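Local coordinates for protein EvdO1 (Micromonospora carbonacea, PDB 4XBZ) that probably catalyses an oxidative cyclization in orthosomycin antibiotic biosynthesis, as a metal-dependent oxygenase with a double-stranded beta-helix fold, at residues I34-I39 and V59-L64. Numbering follows the deposited sequence.
Sequences IAECDI and VVRGLL
The carboxylate of Glu36 is held by two nitrogens of Arg61: NH2 gives a salt bridge to OE2 at 2.7 Å, and NE a nearly straight bond to OE1 at 3.0 Å. Both oxygens lie near the guanidinium plane, yet the nitrogens come from above the carboxylate, whose plane is turned 76° from it. Arg61 manages this by a bend about the CB-CG bond (chi2 -66°), which folds its chain back toward Glu36 and sets one face of the guanidinium against Val59 CG1, which lies 3.5 Å from its plane, offset toward the rim. NH1 turns to Asp234 and the carbonyl of Val229. An alanine in place of Arg61 would probably leave Glu36 and Asp234 without their shared cation and take the guanidinium face from Val59 CG1. Beneath these side chains run two parallel strands, the edge strand 36-38 and its neighbour 57-61, joined through helix 46-55 as a beta-alpha-beta unit on the rim of the major sheet. Their backbones alternate partners: Val59 N bonds to Ala35 O, Cys37 N to Val59 O at 2.7 Å, and Arg61 N to Cys37 O. On the face away from the ion pair, small Cys37 fits against helix 46-55, while beta-branched Val60 sets CG1 3.8 Å from CB of Ile39, filling the buried side. One water is hydrogen-bonded to both Asp38 OD2 and Arg61 O, an acidic side chain suiting this partly exposed margin.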
loop_
_atom_site.group_PDB
_atom_site.type_symbol
_atom_site.label_atom_id
_atom_site.label_comp_id
_atom_site.label_asym_id
_atom_site.label_seq_id
_atom_site.Cartn_x
_atom_site.Cartn_y
_atom_site.Cartn_z
ATOM N N ILE A 34 -10.134 13.582 9.272
ATOM C CA ILE A 34 -9.481 13.132 8.040
ATOM C C ILE A 34 -8.179 13.890 7.807
ATOM O O ILE A 34 -8.169 15.124 7.763
ATOM C CB ILE A 34 -10.387 13.314 6.809
ATOM C CG1 ILE A 34 -11.713 12.579 7.016
ATOM C CG2 ILE A 34 -9.676 12.826 5.532
ATOM C CD1 ILE A 34 -12.721 12.703 5.867
ATOM N N ALA A 35 -7.083 13.156 7.662
ATOM C CA ALA A 35 -5.793 13.779 7.401
ATOM C C ALA A 35 -5.806 14.471 6.039
ATOM O O ALA A 35 -6.537 14.068 5.130
ATOM C CB ALA A 35 -4.669 12.747 7.468
ATOM N N GLU A 36 -5.001 15.516 5.908
ATOM C CA GLU A 36 -4.959 16.295 4.687
ATOM C C GLU A 36 -3.539 16.362 4.139
ATOM O O GLU A 36 -2.555 16.530 4.881
ATOM C CB GLU A 36 -5.526 17.707 4.926
ATOM C CG GLU A 36 -7.018 17.711 5.319
ATOM C CD GLU A 36 -7.648 19.113 5.376
ATOM O OE1 GLU A 36 -7.008 20.089 4.925
ATOM O OE2 GLU A 36 -8.794 19.235 5.867
ATOM N N CYS A 37 -3.438 16.205 2.828
ATOM C CA CYS A 37 -2.154 16.271 2.152
ATOM C C CYS A 37 -2.141 17.422 1.167
ATOM O O CYS A 37 -2.840 17.383 0.153
ATOM C CB CYS A 37 -1.856 14.960 1.426
ATOM S SG CYS A 37 -0.532 15.126 0.233
ATOM N N ASP A 38 -1.356 18.451 1.472
ATOM C CA ASP A 38 -1.167 19.548 0.531
ATOM C C ASP A 38 -0.117 19.104 -0.475
ATOM O O ASP A 38 1.069 19.416 -0.332
ATOM C CB ASP A 38 -0.741 20.842 1.237
ATOM C CG ASP A 38 -1.194 22.098 0.481
ATOM O OD1 ASP A 38 -2.160 22.756 0.943
ATOM O OD2 ASP A 38 -0.606 22.417 -0.586
ATOM N N ILE A 39 -0.569 18.383 -1.498
ATOM C CA ILE A 39 0.330 17.624 -2.351
ATOM C C ILE A 39 1.359 18.484 -3.069
ATOM O O ILE A 39 2.487 18.053 -3.292
ATOM C CB ILE A 39 -0.456 16.800 -3.394
ATOM C CG1 ILE A 39 0.490 15.836 -4.114
ATOM C CG2 ILE A 39 -1.226 17.698 -4.375
ATOM C CD1 ILE A 39 1.236 14.924 -3.155
ATOM N N VAL A 59 -7.695 13.161 2.446
ATOM C CA VAL A 59 -7.944 14.364 1.646
ATOM C C VAL A 59 -6.655 14.899 1.047
ATOM O O VAL A 59 -5.665 15.092 1.752
ATOM C CB VAL A 59 -8.586 15.504 2.471
ATOM C CG1 VAL A 59 -8.597 16.804 1.673
ATOM C CG2 VAL A 59 -9.979 15.139 2.889
ATOM N N VAL A 60 -6.678 15.131 -0.258
ATOM C CA VAL A 60 -5.566 15.756 -0.956
ATOM C C VAL A 60 -5.993 17.134 -1.481
ATOM O O VAL A 60 -6.817 17.219 -2.414
ATOM C CB VAL A 60 -5.098 14.891 -2.124
ATOM C CG1 VAL A 60 -4.001 15.601 -2.903
ATOM C CG2 VAL A 60 -4.629 13.515 -1.621
ATOM N N ARG A 61 -5.447 18.201 -0.893
ATOM C CA ARG A 61 -5.800 19.573 -1.286
ATOM C C ARG A 61 -5.017 20.035 -2.510
ATOM O O ARG A 61 -3.849 19.689 -2.670
ATOM C CB ARG A 61 -5.555 20.567 -0.140
ATOM C CG ARG A 61 -6.301 20.272 1.148
ATOM C CD ARG A 61 -7.805 20.399 1.004
ATOM N NE ARG A 61 -8.460 20.226 2.307
ATOM C CZ ARG A 61 -9.777 20.147 2.492
ATOM N NH1 ARG A 61 -10.612 20.229 1.453
ATOM N NH2 ARG A 61 -10.258 19.976 3.724
ATOM N N GLY A 62 -5.669 20.817 -3.369
ATOM C CA GLY A 62 -5.007 21.426 -4.517
ATOM C C GLY A 62 -4.370 20.498 -5.541
ATOM O O GLY A 62 -3.280 20.782 -6.042
ATOM N N LEU A 63 -5.039 19.396 -5.863
ATOM C CA LEU A 63 -4.533 18.473 -6.878
ATOM C C LEU A 63 -4.403 19.163 -8.236
ATOM O O LEU A 63 -3.397 19.017 -8.925
ATOM C CB LEU A 63 -5.439 17.241 -6.999
ATOM C CG LEU A 63 -5.076 16.288 -8.146
ATOM C CD1 LEU A 63 -3.762 15.592 -7.888
ATOM C CD2 LEU A 63 -6.192 15.276 -8.413
ATOM N N LEU A 64 -5.416 19.938 -8.604
ATOM C CA LEU A 64 -5.466 20.535 -9.934
ATOM C C LEU A 64 -5.048 22.001 -9.938
ATOM O O LEU A 64 -5.354 22.743 -8.998
ATOM C CB LEU A 64 -6.875 20.412 -10.515
ATOM C CG LEU A 64 -7.492 19.020 -10.598
ATOM C CD1 LEU A 64 -8.932 19.118 -11.087
ATOM C CD2 LEU A 64 -6.672 18.151 -11.520
HETATM O O HOH W 1 -1.632 21.324 -3.026
#